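The same site in two structures of oxalate oxidase from Hordeum vulgare, which oxidises oxalate with molecular oxygen to carbon dioxide, releasing hydrogen peroxide in the apoplast, and also has superoxide dismutase activity: PDB 1FI2 (chain A, 1.60 Å), residues Gly83-His88 and Ile160-Leu165, and PDB 2ET1 (chain B, 1.60 Å), residues Gly83-His88 and Ile160-Leu165. One frame, after least-squares fit of the local backbone (RMSD 0.11 Å); residues are numbered along the deposited sequences.

Structure 1 (1FI2); sequences GTNPPH and IVFVPL. With MN (manganese (II) ion), chain C.
In the cupin beta-jellyroll, His88, a manganese ligand on strand 84-89, faces Phe162 of the short edge strand 161-162 as an antiparallel, non-hydrogen-bonded pair. His88 NE2 binds manganese at 2.3 Å; His90, Glu95, His137 and waters 1 and 2 complete the shell. The other ring nitrogen, His88 ND1, donates to Pro86 O (2.8 Å), which lies close to the ring plane; metal and carbonyl, each gripping one nitrogen, together restrain rotation of the imidazole. Phe162 suits its place as a broad apolar wall: its CD2 lies 3.9 Å from Pro86 CG, and Asn85 OD1 meets Phe162 CE2 at the ring edge (3.7 Å). Asn85, an oxalate-binding residue, turns its ND2 to Gln139. Ile160 extends CG1 anti to its backbone N (chi1 -179°). This carries Ile160 CD1 to 3.6 Å from His88 CD2 and over one face of the Phe162 ring, offset to its rim. Where helix 163-169 starts, Val163 N donates to Pro87 O (3.1 Å); Pro87, lacking an N-H, still offers its carbonyl. Val163 also packs on Val163 of the second subunit.

Structure 2 (2ET1); sequences GTNPPH and IVFVPL. With MN (manganese (II) ion), chain D; GLV (glyoxylic acid), chain E.
His88, a ligand of the manganese site that here also holds GLV (glyoxylic acid), forms an antiparallel, non-hydrogen-bonded pair with Phe162. His88 NE2 binds manganese at 2.4 Å, alongside His90, Glu95, His137, water 3 and GLV O3. His88 ND1 donates to Pro86 O (2.9 Å), close to the ring plane; metal and carbonyl together restrain imidazole rotation. Phe162 is a broad apolar wall, its CD2 4.0 Å from Pro86 CG, and Asn85 OD1 meets Phe162 CE2 at the ring edge (3.7 Å). Asn85 ND2 bonds to Gln139 and adds a weak bond to GLV O2 (2.9 Å, 115° at the hydrogen); water 3 also donates to that oxygen. Ile160 has CG1 anti to its carbonyl carbon (chi1 -51°), which leaves CG2 anti to the backbone N, over the centre of one face of the Phe162 ring and near His88 CD2, while Ile160 CD1 lies 3.8 Å from GLV O1. Val163 N donates to Pro87 O (2.9 Å), tying the helix start to a proline with a carbonyl but no N-H. Val163 also packs on Val163 of the second subunit.

How the two compare
Both structures hold the manganese at the same place, and the backbones coincide within the error, as do the side chains of Asn85(A), His88(A), Phe162(A) and Val163(A) with their counterparts. The bonds from His88(A) ND1 to Pro86(A) O and from Val163(A) N to Pro87(A) O recur as His88(B) ND1 to Pro86(B) O and Val163(B) N to Pro87(B) O.

The side chain that turns is Ile160(A) against Ile160(B): chi1 is -179° in Ile160(A) and -51° in Ile160(B). The CD1 atoms of Ile160(A) and Ile160(B) consequently stand 3.1 Å apart after superposition. CG2 of Ile160(B) takes nearly the place of CG1 of Ile160(A), so a carbon remains there, whereas the place of CD1 of Ile160(A) is left. The touch on His88(A) and His88(B) is kept, and so is that on the phenylalanine: Ile160(A) CG2 lies 4.1 Å from Phe162(A) CE1, Ile160(B) CG2 3.6 Å from Phe162(B) CE1.

GLV is modelled in structure 2 alone, where it touches Asn85(B), His88(B) and Ile160(B). The place in the manganese shell held by water 1 in structure 1 is held by GLV O3 in structure 2. The other water of the shell stays: water 2 and water 3 share one place. Asn85(B) ND2 has GLV O2 as a weak additional acceptor, its side chain keeping its place.

Structure 1 (1FI2)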
loop_
_atom_site.group_PDB
_atom_site.type_symbol
_atom_site.label_atom_id
_atom_site.label_comp_id
_atom_site.label_asym_id
_atom_site.label_seq_id
_atom_site.Cartn_x
_atom_site.Cartn_y
_atom_site.Cartn_z
ATOM N N GLY A 83 5.413 33.944 -17.792
ATOM C CA GLY A 83 5.911 33.387 -16.543
ATOM C C GLY A 83 5.950 31.863 -16.619
ATOM O O GLY A 83 5.272 31.263 -17.456
ATOM N N THR A 84 6.719 31.269 -15.716
ATOM C CA THR A 84 6.853 29.819 -15.693
ATOM C C THR A 84 6.771 29.240 -14.290
ATOM O O THR A 84 7.135 29.897 -13.315
ATOM C CB THR A 84 8.205 29.438 -16.340
ATOM O OG1 THR A 84 8.341 28.015 -16.425
ATOM C CG2 THR A 84 9.388 29.989 -15.554
ATOM N N ASN A 85 6.173 28.066 -14.165
ATOM C CA ASN A 85 6.370 27.179 -13.005
ATOM C C ASN A 85 7.505 26.323 -13.577
ATOM O O ASN A 85 7.274 25.599 -14.546
ATOM C CB ASN A 85 5.109 26.414 -12.671
ATOM C CG ASN A 85 5.074 25.797 -11.289
ATOM O OD1 ASN A 85 5.912 26.091 -10.437
ATOM N ND2 ASN A 85 4.091 24.935 -11.052
ATOM N N PRO A 86 8.737 26.571 -13.148
ATOM C CA PRO A 86 9.920 25.957 -13.722
ATOM C C PRO A 86 9.971 24.453 -13.628
ATOM O O PRO A 86 9.230 23.858 -12.861
ATOM C CB PRO A 86 11.072 26.605 -12.955
ATOM C CG PRO A 86 10.484 27.070 -11.670
ATOM C CD PRO A 86 9.063 27.455 -11.999
ATOM N N PRO A 87 10.802 23.793 -14.423
ATOM C CA PRO A 87 10.962 22.346 -14.357
ATOM C C PRO A 87 11.046 21.866 -12.921
ATOM O O PRO A 87 12.021 22.199 -12.255
ATOM C CB PRO A 87 12.277 22.117 -15.097
ATOM C CG PRO A 87 12.279 23.200 -16.129
ATOM C CD PRO A 87 11.739 24.411 -15.394
ATOM N N HIS A 88 10.111 21.082 -12.421
ATOM C CA HIS A 88 10.125 20.617 -11.036
ATOM C C HIS A 88 9.632 19.185 -10.912
ATOM O O HIS A 88 9.213 18.566 -11.890
ATOM C CB HIS A 88 9.293 21.549 -10.148
ATOM C CG HIS A 88 7.835 21.565 -10.493
ATOM N ND1 HIS A 88 7.333 22.306 -11.541
ATOM C CD2 HIS A 88 6.779 20.924 -9.931
ATOM C CE1 HIS A 88 6.022 22.124 -11.611
ATOM N NE2 HIS A 88 5.668 21.297 -10.647
ATOM N N ILE A 160 8.005 19.444 -3.160
ATOM C CA ILE A 160 8.375 20.016 -4.457
ATOM C C ILE A 160 9.884 20.207 -4.540
ATOM O O ILE A 160 10.522 20.783 -3.666
ATOM C CB ILE A 160 7.616 21.297 -4.813
ATOM C CG1 ILE A 160 8.052 21.793 -6.202
ATOM C CG2 ILE A 160 7.834 22.383 -3.781
ATOM C CD1 ILE A 160 7.081 22.749 -6.851
ATOM N N VAL A 161 10.450 19.627 -5.594
ATOM C CA VAL A 161 11.869 19.744 -5.901
ATOM C C VAL A 161 11.997 20.675 -7.109
ATOM O O VAL A 161 11.680 20.264 -8.228
ATOM C CB VAL A 161 12.507 18.382 -6.231
ATOM C CG1 VAL A 161 13.947 18.529 -6.703
ATOM C CG2 VAL A 161 12.442 17.463 -5.017
ATOM N N PHE A 162 12.246 21.952 -6.855
ATOM C CA PHE A 162 12.424 22.909 -7.952
ATOM C C PHE A 162 13.808 22.663 -8.546
ATOM O O PHE A 162 14.800 22.807 -7.828
ATOM C CB PHE A 162 12.292 24.339 -7.465
ATOM C CG PHE A 162 10.896 24.858 -7.299
ATOM C CD1 PHE A 162 10.403 25.163 -6.041
ATOM C CD2 PHE A 162 10.074 25.048 -8.401
ATOM C CE1 PHE A 162 9.117 25.651 -5.885
ATOM C CE2 PHE A 162 8.787 25.531 -8.248
ATOM C CZ PHE A 162 8.310 25.838 -6.988
ATOM N N VAL A 163 13.889 22.279 -9.813
ATOM C CA VAL A 163 15.188 21.921 -10.387
ATOM C C VAL A 163 16.221 23.024 -10.414
ATOM O O VAL A 163 17.332 22.829 -9.896
ATOM C CB VAL A 163 15.012 21.216 -11.741
ATOM C CG1 VAL A 163 16.376 20.897 -12.342
ATOM C CG2 VAL A 163 14.211 19.931 -11.564
ATOM N N PRO A 164 15.934 24.182 -10.986
ATOM C CA PRO A 164 16.888 25.279 -11.044
ATOM C C PRO A 164 17.348 25.727 -9.668
ATOM O O PRO A 164 18.549 25.792 -9.388
ATOM C CB PRO A 164 16.156 26.382 -11.797
ATOM C CG PRO A 164 15.088 25.673 -12.564
ATOM C CD PRO A 164 14.665 24.522 -11.672
ATOM N N LEU A 165 16.409 25.994 -8.764
ATOM C CA LEU A 165 16.750 26.428 -7.411
ATOM C C LEU A 165 17.535 25.378 -6.639
ATOM O O LEU A 165 18.490 25.730 -5.939
ATOM C CB LEU A 165 15.488 26.841 -6.653
ATOM C CG LEU A 165 15.652 27.294 -5.201
ATOM C CD1 LEU A 165 16.500 28.553 -5.112
ATOM C CD2 LEU A 165 14.288 27.528 -4.561
HETATM MN MN MN C . 3.723 20.135 -10.467
HETATM O O HOH W 1 3.006 21.791 -8.831
HETATM O O HOH W 2 2.713 21.300 -12.082
#

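Structure 2 (2ET1)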
loop_
_atom_site.group_PDB
_atom_site.type_symbol
_atom_site.label_atom_id
_atom_site.label_comp_id
_atom_site.label_asym_id
_atom_site.label_seq_id
_atom_site.Cartn_x
_atom_site.Cartn_y
_atom_site.Cartn_z
ATOM N N GLY B 83 5.292 34.087 -17.768
ATOM C CA GLY B 83 5.767 33.478 -16.522
ATOM C C GLY B 83 5.878 31.970 -16.638
ATOM O O GLY B 83 5.209 31.343 -17.483
ATOM N N THR B 84 6.712 31.386 -15.776
ATOM C CA THR B 84 6.917 29.935 -15.777
ATOM C C THR B 84 6.763 29.371 -14.367
ATOM O O THR B 84 7.098 30.034 -13.388
ATOM C CB THR B 84 8.310 29.524 -16.363
ATOM O OG1 THR B 84 8.394 28.097 -16.498
ATOM C CG2 THR B 84 9.460 29.990 -15.477
ATOM N N ASN B 85 6.205 28.166 -14.279
ATOM C CA ASN B 85 6.401 27.289 -13.132
ATOM C C ASN B 85 7.499 26.321 -13.598
ATOM O O ASN B 85 7.240 25.441 -14.430
ATOM C CB ASN B 85 5.087 26.570 -12.792
ATOM C CG ASN B 85 5.095 25.908 -11.417
ATOM O OD1 ASN B 85 5.885 26.266 -10.538
ATOM N ND2 ASN B 85 4.189 24.944 -11.222
ATOM N N PRO B 86 8.749 26.529 -13.126
ATOM C CA PRO B 86 9.924 25.904 -13.753
ATOM C C PRO B 86 10.004 24.385 -13.576
ATOM O O PRO B 86 9.349 23.835 -12.696
ATOM C CB PRO B 86 11.109 26.588 -13.041
ATOM C CG PRO B 86 10.573 26.988 -11.712
ATOM C CD PRO B 86 9.126 27.372 -11.969
ATOM N N PRO B 87 10.804 23.704 -14.422
ATOM C CA PRO B 87 11.015 22.252 -14.294
ATOM C C PRO B 87 11.147 21.799 -12.838
ATOM O O PRO B 87 12.082 22.223 -12.131
ATOM C CB PRO B 87 12.318 22.039 -15.048
ATOM C CG PRO B 87 12.212 23.038 -16.177
ATOM C CD PRO B 87 11.573 24.262 -15.554
ATOM N N HIS B 88 10.202 20.967 -12.393
ATOM C CA HIS B 88 10.157 20.494 -11.006
ATOM C C HIS B 88 9.667 19.045 -10.927
ATOM O O HIS B 88 9.179 18.501 -11.924
ATOM C CB HIS B 88 9.302 21.438 -10.112
ATOM C CG HIS B 88 7.832 21.478 -10.446
ATOM N ND1 HIS B 88 7.325 22.197 -11.512
ATOM C CD2 HIS B 88 6.760 20.921 -9.826
ATOM C CE1 HIS B 88 6.008 22.056 -11.545
ATOM N NE2 HIS B 88 5.639 21.304 -10.524
ATOM N N ILE B 160 7.995 19.403 -3.125
ATOM C CA ILE B 160 8.358 20.060 -4.392
ATOM C C ILE B 160 9.878 20.176 -4.502
ATOM O O ILE B 160 10.515 20.814 -3.662
ATOM C CB ILE B 160 7.713 21.470 -4.550
ATOM C CG1 ILE B 160 6.196 21.445 -4.308
ATOM C CG2 ILE B 160 8.025 22.022 -5.960
ATOM C CD1 ILE B 160 5.571 22.842 -4.193
ATOM N N VAL B 161 10.445 19.555 -5.540
ATOM C CA VAL B 161 11.863 19.699 -5.889
ATOM C C VAL B 161 11.932 20.635 -7.111
ATOM O O VAL B 161 11.665 20.209 -8.234
ATOM C CB VAL B 161 12.483 18.294 -6.195
ATOM C CG1 VAL B 161 13.904 18.403 -6.739
ATOM C CG2 VAL B 161 12.478 17.425 -4.957
ATOM N N PHE B 162 12.206 21.919 -6.875
ATOM C CA PHE B 162 12.377 22.878 -7.980
ATOM C C PHE B 162 13.777 22.670 -8.557
ATOM O O PHE B 162 14.775 22.860 -7.854
ATOM C CB PHE B 162 12.228 24.328 -7.495
ATOM C CG PHE B 162 10.798 24.766 -7.268
ATOM C CD1 PHE B 162 10.344 25.049 -5.979
ATOM C CD2 PHE B 162 9.915 24.921 -8.341
ATOM C CE1 PHE B 162 9.030 25.489 -5.752
ATOM C CE2 PHE B 162 8.583 25.347 -8.128
ATOM C CZ PHE B 162 8.149 25.638 -6.832
ATOM N N VAL B 163 13.867 22.302 -9.833
ATOM C CA VAL B 163 15.173 21.887 -10.381
ATOM C C VAL B 163 16.239 23.017 -10.444
ATOM O O VAL B 163 17.357 22.820 -9.952
ATOM C CB VAL B 163 15.042 21.080 -11.703
ATOM C CG1 VAL B 163 16.413 20.810 -12.279
ATOM C CG2 VAL B 163 14.323 19.757 -11.439
ATOM N N PRO B 164 15.909 24.189 -11.029
ATOM C CA PRO B 164 16.932 25.264 -11.062
ATOM C C PRO B 164 17.381 25.729 -9.670
ATOM O O PRO B 164 18.587 25.824 -9.407
ATOM C CB PRO B 164 16.234 26.400 -11.838
ATOM C CG PRO B 164 15.162 25.692 -12.655
ATOM C CD PRO B 164 14.668 24.613 -11.719
ATOM N N LEU B 165 16.422 25.976 -8.774
ATOM C CA LEU B 165 16.758 26.453 -7.429
ATOM C C LEU B 165 17.563 25.421 -6.632
ATOM O O LEU B 165 18.482 25.775 -5.896
ATOM C CB LEU B 165 15.490 26.886 -6.680
ATOM C CG LEU B 165 15.636 27.312 -5.220
ATOM C CD1 LEU B 165 16.543 28.534 -5.081
ATOM C CD2 LEU B 165 14.264 27.597 -4.614
HETATM MN MN MN D . 3.656 20.015 -10.357
HETATM C C1 GLV E . 2.111 23.333 -7.648
HETATM O O1 GLV E . 2.603 22.590 -6.530
HETATM C C2 GLV E . 2.449 22.599 -8.908
HETATM O O2 GLV E . 2.296 23.174 -10.020
HETATM O O3 GLV E . 2.843 21.422 -8.794
HETATM O O HOH W 3 2.544 21.294 -11.858
#